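Local coordinates for fibronectin-binding protein BBK32 (Borrelia burgdorferi, PDB 6N1L) that inhibits the classical pathway of complement, probably by binding the protease C1r, and probably also binds fibronectin, at residues 14-17 with 18-22; 78-81 with 82-86; 120-123 with 124-127; 128-131 with 132-136. All coordinates share one frame; numbering follows the deposited sequence.

Interaction 1 (14-17 with 18-22)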
ATOM      1  N   GLU A  14       2.669  10.234 -18.935  1.00 52.21           N
ATOM      2  CA  GLU A  14       1.805   9.059 -19.000  1.00 53.36           C
ATOM      3  C   GLU A  14       2.354   7.923 -18.145  1.00 51.26           C
ATOM      4  O   GLU A  14       1.607   7.264 -17.410  1.00 52.01           O
ATOM      5  CB  GLU A  14       1.651   8.603 -20.453  1.00 56.74           C
ATOM      6  CG  GLU A  14       0.775   9.505 -21.310  1.00 61.92           C
ATOM      7  CD  GLU A  14      -0.373  10.116 -20.528  1.00 66.07           C
ATOM      8  OE1 GLU A  14      -0.252  11.290 -20.114  1.00 66.61           O
ATOM      9  OE2 GLU A  14      -1.396   9.422 -20.328  1.00 70.66           O
ATOM     10  N   GLY A  15       3.659   7.664 -18.252  1.00 48.11           N
ATOM     11  CA  GLY A  15       4.273   6.621 -17.445  1.00 46.61           C
ATOM     12  C   GLY A  15       4.127   6.866 -15.952  1.00 45.45           C
ATOM     13  O   GLY A  15       3.856   5.939 -15.187  1.00 42.77           O
ATOM     14  N   VAL A  16       4.295   8.116 -15.515  1.00 41.72           N
ATOM     15  CA  VAL A  16       4.148   8.400 -14.089  1.00 42.22           C
ATOM     16  C   VAL A  16       2.694   8.233 -13.664  1.00 46.47           C
ATOM     17  O   VAL A  16       2.399   7.634 -12.619  1.00 38.97           O
ATOM     18  CB  VAL A  16       4.694   9.802 -13.770  1.00 42.71           C
ATOM     19  CG1 VAL A  16       4.193  10.282 -12.415  1.00 36.50           C
ATOM     20  CG2 VAL A  16       6.219   9.779 -13.814  1.00 38.32           C
ATOM     21  N   LYS A  17       1.759   8.708 -14.492  1.00 46.57           N
ATOM     22  CA  LYS A  17       0.344   8.571 -14.168  1.00 47.29           C
ATOM     23  C   LYS A  17      -0.056   7.105 -14.041  1.00 44.17           C
ATOM     24  O   LYS A  17      -0.790   6.732 -13.116  1.00 47.42           O
ATOM     25  CB  LYS A  17      -0.506   9.275 -15.225  1.00 52.71           C
ATOM     26  CG  LYS A  17      -2.003   9.159 -14.982  1.00 57.91           C
ATOM     27  CD  LYS A  17      -2.790   9.182 -16.284  1.00 61.19           C
ATOM     28  CE  LYS A  17      -4.120   8.452 -16.134  1.00 63.02           C
ATOM     29  NZ  LYS A  17      -4.388   7.585 -17.314  1.00 62.40           N
ATOM     30  N   TYR A  18       0.434   6.253 -14.942  1.00 42.38           N
ATOM     31  CA  TYR A  18       0.087   4.839 -14.874  1.00 45.70           C
ATOM     32  C   TYR A  18       0.626   4.199 -13.600  1.00 46.37           C
ATOM     33  O   TYR A  18      -0.082   3.447 -12.916  1.00 39.95           O
ATOM     34  CB  TYR A  18       0.622   4.089 -16.093  1.00 45.94           C
ATOM     35  CG  TYR A  18       0.497   2.595 -15.923  1.00 49.67           C
ATOM     36  CD1 TYR A  18      -0.727   1.961 -16.109  1.00 53.40           C
ATOM     37  CD2 TYR A  18       1.592   1.818 -15.557  1.00 47.20           C
ATOM     38  CE1 TYR A  18      -0.860   0.595 -15.939  1.00 53.35           C
ATOM     39  CE2 TYR A  18       1.467   0.445 -15.386  1.00 50.85           C
ATOM     40  CZ  TYR A  18       0.240  -0.159 -15.581  1.00 54.56           C
ATOM     41  OH  TYR A  18       0.107  -1.524 -15.411  1.00 54.07           O
ATOM     42  N   ASN A  19       1.891   4.469 -13.279  1.00 41.56           N
ATOM     43  CA  ASN A  19       2.497   3.794 -12.137  1.00 39.39           C
ATOM     44  C   ASN A  19       1.958   4.328 -10.816  1.00 39.81           C
ATOM     45  O   ASN A  19       1.822   3.560  -9.854  1.00 33.51           O
ATOM     46  CB  ASN A  19       4.018   3.908 -12.210  1.00 39.59           C
ATOM     47  CG  ASN A  19       4.619   2.955 -13.229  1.00 42.80           C
ATOM     48  OD1 ASN A  19       4.924   1.803 -12.914  1.00 41.55           O
ATOM     49  ND2 ASN A  19       4.780   3.427 -14.466  1.00 39.83           N
ATOM     50  N   VAL A  20       1.627   5.622 -10.750  1.00 37.02           N
ATOM     51  CA  VAL A  20       1.009   6.158  -9.541  1.00 35.93           C
ATOM     52  C   VAL A  20      -0.383   5.559  -9.348  1.00 40.22           C
ATOM     53  O   VAL A  20      -0.762   5.163  -8.233  1.00 34.87           O
ATOM     54  CB  VAL A  20       0.974   7.695  -9.599  1.00 36.90           C
ATOM     55  CG1 VAL A  20       0.154   8.253  -8.450  1.00 36.97           C
ATOM     56  CG2 VAL A  20       2.398   8.245  -9.549  1.00 34.80           C
ATOM     57  N   ASP A  21      -1.155   5.456 -10.432  1.00 37.47           N
ATOM     58  CA  ASP A  21      -2.472   4.827 -10.340  1.00 39.87           C
ATOM     59  C   ASP A  21      -2.362   3.392  -9.858  1.00 36.65           C
ATOM     60  O   ASP A  21      -3.154   2.946  -9.017  1.00 36.50           O
ATOM     61  CB  ASP A  21      -3.177   4.861 -11.698  1.00 44.69           C
ATOM     62  CG  ASP A  21      -4.022   6.109 -11.899  1.00 54.81           C
ATOM     63  OD1 ASP A  21      -4.120   6.938 -10.962  1.00 54.41           O
ATOM     64  OD2 ASP A  21      -4.585   6.263 -13.009  1.00 60.71           O
ATOM     65  N   SER A  22      -1.389   2.644 -10.386  1.00 36.68           N
ATOM     66  CA  SER A  22      -1.182   1.273  -9.938  1.00 37.94           C
ATOM     67  C   SER A  22      -0.766   1.225  -8.477  1.00 34.25           C
ATOM     68  O   SER A  22      -1.137   0.297  -7.754  1.00 33.02           O
ATOM     69  CB  SER A  22      -0.134   0.585 -10.804  1.00 39.55           C
ATOM     70  OG  SER A  22      -0.507   0.614 -12.173  1.00 41.59           O
TER
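N19 folds back along helix 9-44 onto the carbonyl oxygen of G15, one turn earlier. Its CB lies 3.6 Å from G15 O. CG keeps the same distance, because chi1 of -77° sets it beside the backbone N and back along the helix. ND2 then completes the reach with a short, nearly straight hydrogen bond, N19 ND2 to G15 O 2.8 Å, and the acceptor lies in the amide plane of N19. The ordinary helical bond from N19 N to G15 O, 3.1 Å, arrives from the opposite face of the G15 carbonyl plane, giving this oxygen two donors and the carboxamide a fixed rotation. ND2 also sits at the edge of the Y18 ring, in its plane, while OG of S22 lies over one face of that ring, toward the rim. Three residues farther on than G15 O, Y18 O likewise has two donors, S22 N and S22 OG, each at 3.0 Å and from opposite faces of its plane. On the inward side V16 and V20 run side by side, V16 CG1 meeting V20 CG2 at 3.9 Å. K17 crosses D21 on another side; K17 NZ stays 4.5 Å from D21 OD2, too far for a salt bridge, and OD1 of D21 instead takes a bond from Q144. The valines face L102 of helix 93-117, V16 also meeting I147 and V20 meeting L140 of helix 122-147, while N19 rests on Y79 and S83 of helix 66-87; the bundle thus covers the valine and N19 sides of this part of helix 9-44, and E14 and Y18 stay exposed.

Interaction 2 (78-81 with 82-86)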
ATOM      1  N   ASN A  78       7.892  -1.024  -6.093  1.00 34.09           N
ATOM      2  CA  ASN A  78       8.321  -1.050  -7.489  1.00 37.76           C
ATOM      3  C   ASN A  78       7.564  -0.028  -8.330  1.00 36.20           C
ATOM      4  O   ASN A  78       8.169   0.666  -9.157  1.00 37.41           O
ATOM      5  CB  ASN A  78       8.156  -2.456  -8.066  1.00 38.63           C
ATOM      6  CG  ASN A  78       9.176  -3.433  -7.516  1.00 39.01           C
ATOM      7  OD1 ASN A  78      10.176  -3.033  -6.923  1.00 44.97           O
ATOM      8  ND2 ASN A  78       8.936  -4.734  -7.728  1.00 47.65           N
ATOM      9  N   TYR A  79       6.244   0.088  -8.137  1.00 33.24           N
ATOM     10  CA  TYR A  79       5.486   1.081  -8.890  1.00 34.22           C
ATOM     11  C   TYR A  79       5.999   2.491  -8.598  1.00 32.10           C
ATOM     12  O   TYR A  79       6.136   3.312  -9.516  1.00 33.49           O
ATOM     13  CB  TYR A  79       3.995   0.980  -8.567  1.00 32.58           C
ATOM     14  CG  TYR A  79       3.252  -0.115  -9.318  1.00 35.12           C
ATOM     15  CD1 TYR A  79       3.438  -0.299 -10.687  1.00 36.46           C
ATOM     16  CD2 TYR A  79       2.366  -0.962  -8.658  1.00 34.29           C
ATOM     17  CE1 TYR A  79       2.756  -1.298 -11.377  1.00 40.02           C
ATOM     18  CE2 TYR A  79       1.686  -1.959  -9.333  1.00 36.63           C
ATOM     19  CZ  TYR A  79       1.881  -2.123 -10.691  1.00 38.78           C
ATOM     20  OH  TYR A  79       1.201  -3.114 -11.357  1.00 43.33           O
ATOM     21  N   ILE A  80       6.294   2.791  -7.332  1.00 28.88           N
ATOM     22  CA  ILE A  80       6.776   4.132  -6.992  1.00 31.42           C
ATOM     23  C   ILE A  80       8.199   4.341  -7.501  1.00 31.23           C
ATOM     24  O   ILE A  80       8.562   5.445  -7.932  1.00 32.04           O
ATOM     25  CB  ILE A  80       6.676   4.373  -5.471  1.00 28.87           C
ATOM     26  CG1 ILE A  80       5.208   4.367  -5.036  1.00 30.00           C
ATOM     27  CG2 ILE A  80       7.342   5.703  -5.063  1.00 29.54           C
ATOM     28  CD1 ILE A  80       4.350   5.332  -5.805  1.00 32.53           C
ATOM     29  N   GLN A  81       9.029   3.295  -7.469  1.00 30.82           N
ATOM     30  CA  GLN A  81      10.408   3.456  -7.922  1.00 37.19           C
ATOM     31  C   GLN A  81      10.465   3.724  -9.419  1.00 34.99           C
ATOM     32  O   GLN A  81      11.280   4.543  -9.873  1.00 34.86           O
ATOM     33  CB  GLN A  81      11.243   2.233  -7.551  1.00 37.74           C
ATOM     34  CG  GLN A  81      11.510   2.135  -6.062  1.00 39.81           C
ATOM     35  CD  GLN A  81      12.450   1.006  -5.705  1.00 41.87           C
ATOM     36  OE1 GLN A  81      12.405  -0.062  -6.309  1.00 41.12           O
ATOM     37  NE2 GLN A  81      13.303   1.237  -4.711  1.00 50.00           N
ATOM     38  N   VAL A  82       9.583   3.080 -10.194  1.00 34.82           N
ATOM     39  CA  VAL A  82       9.455   3.405 -11.615  1.00 38.68           C
ATOM     40  C   VAL A  82       8.946   4.833 -11.792  1.00 39.14           C
ATOM     41  O   VAL A  82       9.397   5.564 -12.691  1.00 35.13           O
ATOM     42  CB  VAL A  82       8.530   2.396 -12.317  1.00 39.37           C
ATOM     43  CG1 VAL A  82       8.234   2.834 -13.762  1.00 40.74           C
ATOM     44  CG2 VAL A  82       9.139   1.009 -12.284  1.00 38.97           C
ATOM     45  N   SER A  83       7.986   5.243 -10.957  1.00 32.96           N
ATOM     46  CA  SER A  83       7.469   6.607 -11.021  1.00 32.33           C
ATOM     47  C   SER A  83       8.589   7.614 -10.811  1.00 32.20           C
ATOM     48  O   SER A  83       8.689   8.605 -11.550  1.00 34.17           O
ATOM     49  CB  SER A  83       6.381   6.815  -9.966  1.00 32.86           C
ATOM     50  OG  SER A  83       5.165   6.209 -10.381  1.00 41.94           O
ATOM     51  N   VAL A  84       9.452   7.363  -9.821  1.00 31.69           N
ATOM     52  CA  VAL A  84      10.528   8.292  -9.489  1.00 32.66           C
ATOM     53  C   VAL A  84      11.554   8.339 -10.616  1.00 36.68           C
ATOM     54  O   VAL A  84      12.000   9.417 -11.026  1.00 34.10           O
ATOM     55  CB  VAL A  84      11.175   7.906  -8.145  1.00 36.30           C
ATOM     56  CG1 VAL A  84      12.485   8.659  -7.929  1.00 34.82           C
ATOM     57  CG2 VAL A  84      10.201   8.175  -6.995  1.00 31.58           C
ATOM     58  N   LYS A  85      11.932   7.169 -11.144  1.00 34.04           N
ATOM     59  CA  LYS A  85      12.893   7.150 -12.246  1.00 36.24           C
ATOM     60  C   LYS A  85      12.372   7.938 -13.444  1.00 40.36           C
ATOM     61  O   LYS A  85      13.115   8.721 -14.063  1.00 35.40           O
ATOM     62  CB  LYS A  85      13.208   5.702 -12.643  1.00 38.55           C
ATOM     63  CG  LYS A  85      14.137   4.989 -11.668  1.00 50.53           C
ATOM     64  CD  LYS A  85      13.998   3.459 -11.726  1.00 53.71           C
ATOM     65  CE  LYS A  85      13.969   2.860 -10.309  1.00 52.84           C
ATOM     66  NZ  LYS A  85      14.877   1.684 -10.136  1.00 55.61           N
ATOM     67  N   THR A  86      11.091   7.756 -13.772  1.00 34.48           N
ATOM     68  CA  THR A  86      10.495   8.468 -14.896  1.00 38.09           C
ATOM     69  C   THR A  86      10.351   9.951 -14.590  1.00 38.23           C
ATOM     70  O   THR A  86      10.670  10.805 -15.432  1.00 35.56           O
ATOM     71  CB  THR A  86       9.141   7.855 -15.241  1.00 38.91           C
ATOM     72  OG1 THR A  86       9.314   6.468 -15.539  1.00 42.03           O
ATOM     73  CG2 THR A  86       8.538   8.542 -16.468  1.00 40.22           C
TER
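S83 grips the carbonyl oxygen of Y79 twice. The peptide donor S83 N approaches Y79 O at 3.0 Å, and the hydroxyl S83 OG donates to the same oxygen at 3.2 Å, coming from the other face of the carbonyl plane. A chi1 of -77° turns OG back beside its own backbone N, within reach of the preceding turn. T86 treats V82 in the same manner, its OG1 donating to V82 O at 3.0 Å from the face opposite its own N-H. The helical pair V84 N to I80 O is shorter still, 2.8 Å. Further out, K85 wraps its aliphatic chain over the Q81 carbonyl, with K85 CE 3.2 Å from Q81 O and 3.9 Å from Q81 CB; the bend at chi3 (-136°) brings CE over the carbonyl. The amide nitrogen NE2 of Q81 reaches E106 of helix 93-117. At the apolar flank, I80 CG2 stands 4.2 Å from V84 CG2, and these two side chains press on I109 and L102 respectively. Chemically, then, one helix 66-87 shows several characters: hydroxyls returned to the main chain, where the buried S83 meets its own need for an acceptor while its side chain touches N19 and V20 of helix 9-44; aliphatic groups toward helix 93-117; and a lysine whose carbons shield a carbonyl at the exposed margin.

Interaction 3 (120-123 with 124-127)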
ATOM      1  N   SER A 120       6.761  -9.857  14.458  1.00 55.05           N
ATOM      2  CA  SER A 120       6.485 -11.277  14.277  1.00 54.16           C
ATOM      3  C   SER A 120       5.003 -11.530  14.021  1.00 50.45           C
ATOM      4  O   SER A 120       4.645 -12.396  13.214  1.00 55.11           O
ATOM      5  CB  SER A 120       6.952 -12.051  15.510  1.00 51.48           C
ATOM      6  OG  SER A 120       6.596 -11.353  16.691  1.00 59.99           O
ATOM      7  N   ASN A 121       4.134 -10.779  14.692  1.00 51.60           N
ATOM      8  CA  ASN A 121       2.698 -11.001  14.604  1.00 49.00           C
ATOM      9  C   ASN A 121       2.131 -10.291  13.379  1.00 43.95           C
ATOM     10  O   ASN A 121       2.309  -9.079  13.227  1.00 44.33           O
ATOM     11  CB  ASN A 121       2.033 -10.493  15.879  1.00 46.27           C
ATOM     12  CG  ASN A 121       0.540 -10.718  15.886  1.00 51.18           C
ATOM     13  OD1 ASN A 121      -0.234  -9.858  15.457  1.00 47.20           O
ATOM     14  ND2 ASN A 121       0.119 -11.870  16.402  1.00 53.73           N
ATOM     15  N   LEU A 122       1.435 -11.044  12.517  1.00 45.26           N
ATOM     16  CA  LEU A 122       0.976 -10.498  11.237  1.00 42.72           C
ATOM     17  C   LEU A 122      -0.019  -9.362  11.437  1.00 43.32           C
ATOM     18  O   LEU A 122       0.074  -8.317  10.781  1.00 38.95           O
ATOM     19  CB  LEU A 122       0.355 -11.597  10.370  1.00 45.31           C
ATOM     20  CG  LEU A 122      -0.107 -11.095   8.994  1.00 41.88           C
ATOM     21  CD1 LEU A 122       1.028 -10.336   8.293  1.00 39.48           C
ATOM     22  CD2 LEU A 122      -0.635 -12.210   8.098  1.00 37.36           C
ATOM     23  N   TYR A 123      -1.001  -9.551  12.322  1.00 41.43           N
ATOM     24  CA  TYR A 123      -1.962  -8.478  12.551  1.00 41.91           C
ATOM     25  C   TYR A 123      -1.270  -7.226  13.076  1.00 42.04           C
ATOM     26  O   TYR A 123      -1.625  -6.103  12.698  1.00 41.28           O
ATOM     27  CB  TYR A 123      -3.065  -8.928  13.513  1.00 45.95           C
ATOM     28  CG  TYR A 123      -4.215  -7.951  13.530  1.00 41.60           C
ATOM     29  CD1 TYR A 123      -5.006  -7.775  12.399  1.00 47.75           C
ATOM     30  CD2 TYR A 123      -4.484  -7.182  14.647  1.00 46.21           C
ATOM     31  CE1 TYR A 123      -6.049  -6.866  12.389  1.00 49.60           C
ATOM     32  CE2 TYR A 123      -5.532  -6.274  14.652  1.00 50.30           C
ATOM     33  CZ  TYR A 123      -6.309  -6.124  13.517  1.00 48.98           C
ATOM     34  OH  TYR A 123      -7.352  -5.225  13.502  1.00 58.14           O
ATOM     35  N   GLU A 124      -0.275  -7.400  13.948  1.00 41.58           N
ATOM     36  CA  GLU A 124       0.490  -6.261  14.436  1.00 44.57           C
ATOM     37  C   GLU A 124       1.262  -5.587  13.309  1.00 38.07           C
ATOM     38  O   GLU A 124       1.447  -4.366  13.336  1.00 40.14           O
ATOM     39  CB  GLU A 124       1.453  -6.705  15.536  1.00 49.94           C
ATOM     40  CG  GLU A 124       0.767  -7.178  16.809  1.00 51.01           C
ATOM     41  CD  GLU A 124      -0.078  -6.091  17.435  1.00 54.44           C
ATOM     42  OE1 GLU A 124       0.459  -4.983  17.660  1.00 56.08           O
ATOM     43  OE2 GLU A 124      -1.276  -6.342  17.695  1.00 57.69           O
ATOM     44  N   ALA A 125       1.740  -6.366  12.339  1.00 38.75           N
ATOM     45  CA  ALA A 125       2.445  -5.786  11.195  1.00 38.42           C
ATOM     46  C   ALA A 125       1.518  -4.881  10.391  1.00 35.28           C
ATOM     47  O   ALA A 125       1.874  -3.741  10.064  1.00 37.53           O
ATOM     48  CB  ALA A 125       3.025  -6.900  10.320  1.00 37.47           C
ATOM     49  N   TYR A 126       0.309  -5.364  10.090  1.00 33.56           N
ATOM     50  CA  TYR A 126      -0.696  -4.529   9.434  1.00 35.44           C
ATOM     51  C   TYR A 126      -0.987  -3.279  10.255  1.00 37.47           C
ATOM     52  O   TYR A 126      -0.972  -2.163   9.729  1.00 35.10           O
ATOM     53  CB  TYR A 126      -1.986  -5.330   9.199  1.00 37.05           C
ATOM     54  CG  TYR A 126      -2.012  -6.147   7.928  1.00 32.71           C
ATOM     55  CD1 TYR A 126      -2.294  -5.562   6.692  1.00 32.55           C
ATOM     56  CD2 TYR A 126      -1.755  -7.518   7.958  1.00 34.10           C
ATOM     57  CE1 TYR A 126      -2.325  -6.305   5.534  1.00 32.85           C
ATOM     58  CE2 TYR A 126      -1.780  -8.281   6.806  1.00 36.69           C
ATOM     59  CZ  TYR A 126      -2.062  -7.676   5.588  1.00 31.01           C
ATOM     60  OH  TYR A 126      -2.077  -8.424   4.449  1.00 30.96           O
ATOM     61  N   LYS A 127      -1.231  -3.444  11.564  1.00 34.95           N
ATOM     62  CA  LYS A 127      -1.521  -2.291  12.411  1.00 39.23           C
ATOM     63  C   LYS A 127      -0.401  -1.259  12.378  1.00 39.55           C
ATOM     64  O   LYS A 127      -0.660  -0.054  12.469  1.00 42.54           O
ATOM     65  CB  LYS A 127      -1.779  -2.744  13.854  1.00 41.60           C
ATOM     66  CG  LYS A 127      -3.248  -2.942  14.175  1.00 48.94           C
ATOM     67  CD  LYS A 127      -3.501  -2.752  15.667  1.00 56.19           C
ATOM     68  CE  LYS A 127      -2.897  -3.891  16.483  1.00 57.10           C
ATOM     69  NZ  LYS A 127      -2.597  -3.482  17.896  1.00 63.23           N
TER
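L122 lies alongside Y126 with both side chains pointing the same way, and its CD1 methyl comes within 3.8 Å of CE2 of the tyrosine ring. The carbonyl oxygen L122 O sits at the edge of that ring, near its plane, 3.5 Å from Y126 CD2. F37 of helix 9-44 and L69 of helix 66-87 close on this flank, L69 also meeting A125. Y123 belongs to the packed part as well: its ring meets F37 edge-to-face, and its hydroxyl is hydrogen-bonded to S38. The turn is the start of helix 122-147, and N121 is its N-cap: with CG anti to its own backbone N (chi1 -179°), the side chain brings OD1 to E124 N at 2.9 Å, where the E124 N-H meets a lone pair of OD1, in the carbonyl plane. N121 O then takes the first helical bond from A125 N. On the solvent side, where N121 and K127 are exposed, the contacts thin out. The E124 CG methylene brushes N121 OD1 at 3.2 Å, and the E124 carboxylate holds K127 through a salt bridge of weak bonds, E124 OE2 to K127 NZ 3.2 Å. The K127 chain bends at chi3 and crosses the Y123 ring obliquely, its CE 4.0 Å from Y123 CE2.

Interaction 4 (128-131 with 132-136)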
ATOM      1  N   ALA A 128       0.845  -1.703  12.232  1.00 39.52           N
ATOM      2  CA  ALA A 128       1.953  -0.764  12.163  1.00 40.67           C
ATOM      3  C   ALA A 128       1.927   0.118  10.913  1.00 40.22           C
ATOM      4  O   ALA A 128       2.552   1.184  10.926  1.00 37.35           O
ATOM      5  CB  ALA A 128       3.275  -1.527  12.234  1.00 40.25           C
ATOM      6  N   ILE A 129       1.252  -0.280   9.831  1.00 32.71           N
ATOM      7  CA  ILE A 129       1.395   0.449   8.577  1.00 28.49           C
ATOM      8  C   ILE A 129       0.099   1.023   8.031  1.00 27.03           C
ATOM      9  O   ILE A 129       0.135   1.762   7.047  1.00 28.21           O
ATOM     10  CB  ILE A 129       2.102  -0.401   7.491  1.00 30.99           C
ATOM     11  CG1 ILE A 129       1.391  -1.734   7.225  1.00 32.81           C
ATOM     12  CG2 ILE A 129       3.553  -0.662   7.907  1.00 35.22           C
ATOM     13  CD1 ILE A 129       0.256  -1.659   6.235  1.00 31.43           C
ATOM     14  N   VAL A 130      -1.059   0.738   8.648  1.00 32.22           N
ATOM     15  CA  VAL A 130      -2.323   1.109   8.008  1.00 27.96           C
ATOM     16  C   VAL A 130      -2.489   2.628   7.923  1.00 27.41           C
ATOM     17  O   VAL A 130      -2.883   3.161   6.879  1.00 27.63           O
ATOM     18  CB  VAL A 130      -3.516   0.448   8.716  1.00 33.95           C
ATOM     19  CG1 VAL A 130      -4.812   1.133   8.287  1.00 31.54           C
ATOM     20  CG2 VAL A 130      -3.562  -1.005   8.312  1.00 33.17           C
ATOM     21  N   THR A 131      -2.193   3.353   9.011  1.00 27.58           N
ATOM     22  CA  THR A 131      -2.318   4.805   8.946  1.00 27.60           C
ATOM     23  C   THR A 131      -1.409   5.391   7.876  1.00 24.83           C
ATOM     24  O   THR A 131      -1.840   6.236   7.084  1.00 26.44           O
ATOM     25  CB  THR A 131      -2.012   5.437  10.309  1.00 29.28           C
ATOM     26  OG1 THR A 131      -3.071   5.121  11.209  1.00 33.73           O
ATOM     27  CG2 THR A 131      -1.919   6.945  10.186  1.00 31.59           C
ATOM     28  N   SER A 132      -0.156   4.919   7.810  1.00 28.06           N
ATOM     29  CA  SER A 132       0.801   5.461   6.849  1.00 31.45           C
ATOM     30  C   SER A 132       0.360   5.231   5.410  1.00 27.07           C
ATOM     31  O   SER A 132       0.474   6.132   4.568  1.00 28.72           O
ATOM     32  CB  SER A 132       2.186   4.854   7.083  1.00 35.73           C
ATOM     33  OG  SER A 132       2.700   5.258   8.350  1.00 39.37           O
ATOM     34  N   ILE A 133      -0.155   4.032   5.096  1.00 29.46           N
ATOM     35  CA  ILE A 133      -0.515   3.812   3.703  1.00 26.02           C
ATOM     36  C   ILE A 133      -1.779   4.569   3.333  1.00 22.48           C
ATOM     37  O   ILE A 133      -1.945   4.970   2.176  1.00 25.37           O
ATOM     38  CB  ILE A 133      -0.635   2.307   3.361  1.00 26.73           C
ATOM     39  CG1 ILE A 133      -1.772   1.649   4.143  1.00 27.12           C
ATOM     40  CG2 ILE A 133       0.704   1.606   3.604  1.00 31.59           C
ATOM     41  CD1 ILE A 133      -2.137   0.240   3.620  1.00 30.57           C
ATOM     42  N   LEU A 134      -2.689   4.781   4.278  1.00 24.59           N
ATOM     43  CA  LEU A 134      -3.880   5.557   3.962  1.00 23.43           C
ATOM     44  C   LEU A 134      -3.497   7.000   3.642  1.00 26.23           C
ATOM     45  O   LEU A 134      -4.014   7.587   2.689  1.00 27.48           O
ATOM     46  CB  LEU A 134      -4.873   5.513   5.124  1.00 26.15           C
ATOM     47  CG  LEU A 134      -5.698   4.224   5.291  1.00 25.13           C
ATOM     48  CD1 LEU A 134      -6.532   4.347   6.559  1.00 30.48           C
ATOM     49  CD2 LEU A 134      -6.574   4.038   4.072  1.00 30.12           C
ATOM     50  N   LEU A 135      -2.563   7.563   4.414  1.00 27.07           N
ATOM     51  CA  LEU A 135      -2.092   8.914   4.120  1.00 30.12           C
ATOM     52  C   LEU A 135      -1.327   8.959   2.798  1.00 31.98           C
ATOM     53  O   LEU A 135      -1.458   9.918   2.020  1.00 30.77           O
ATOM     54  CB  LEU A 135      -1.225   9.411   5.278  1.00 27.14           C
ATOM     55  CG  LEU A 135      -2.034   9.710   6.543  1.00 31.79           C
ATOM     56  CD1 LEU A 135      -1.167   9.874   7.776  1.00 35.96           C
ATOM     57  CD2 LEU A 135      -2.905  10.945   6.305  1.00 32.11           C
ATOM     58  N   MET A 136      -0.504   7.943   2.552  1.00 28.83           N
ATOM     59  CA  MET A 136       0.254   7.834   1.314  1.00 29.72           C
ATOM     60  C   MET A 136      -0.660   7.791   0.092  1.00 30.61           C
ATOM     61  O   MET A 136      -0.384   8.438  -0.925  1.00 32.51           O
ATOM     62  CB  MET A 136       1.133   6.587   1.387  1.00 29.93           C
ATOM     63  CG  MET A 136       2.028   6.368   0.188  1.00 31.73           C
ATOM     64  SD  MET A 136       3.017   4.878   0.430  1.00 33.01           S
ATOM     65  CE  MET A 136       4.037   5.379   1.812  1.00 36.35           C
TER
HETATM   66  O   HOH W   1       1.177   3.591  10.146  1.00 31.60           O
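The flat peptide carbonyl of I129 takes I133 N at 3.0 Å, while CG1 and CG2 of I133 both lie close to the same oxygen, on one side of it. The next carbonyl, V130 O, receives L134 N at 3.1 Å, and CG1 of I133 also brushes it at 3.3 Å. At A128, before these two carbonyls, the pattern breaks. S132 N does not reach A128 O directly; a water spans the gap where the direct bond is missing, accepting from S132 N at 3.0 Å and donating to A128 O at 2.9 Å. The gap goes with the backbone of I129, whose phi of -121° departs from helical values. Both isoleucines place CG1 between backbone N and carbonyl carbon, the crowded position; chi1 sets CG1 there, and chi2, 85° in I129 and 167° in I133, then brings their CD1 methyls to 4.0 Å from each other as the side chains cross. V130 and L134 instead run side by side, V130 CG1 to L134 CD1 4.0 Å, and so do T131 and L135 on the exposed side, with T131 CG2 3.9 Å from L135 CD1. Within the bundle the two isoleucines share F73 of helix 66-87; I133 also packs on I27 and I30 of helix 9-44, V130 on Y31 and Y34 of that helix, and I129 and S132 on L112 of helix 93-117.

From the N terminus, the four contacts follow one another in series: each is local, within a helix or at its capped start, so none closes a loop and none nests or crosses. Interaction 1 lies on helix 9-44 and touches interaction 2 on helix 66-87, where N19 meets both Y79 and S83, and S22 meets Y79; V16, V20 and V84 all reach L102 of helix 93-117. Interactions 3 and 4 adjoin on helix 122-147, their centres 13 Å apart, one at its capped start and the other farther in. Interactions 1 and 3 lie on opposite sides of the chain's centre, about 29 Å between centres; helix 9-44 carries interaction 1 and, farther along, packs on interactions 3 and 4.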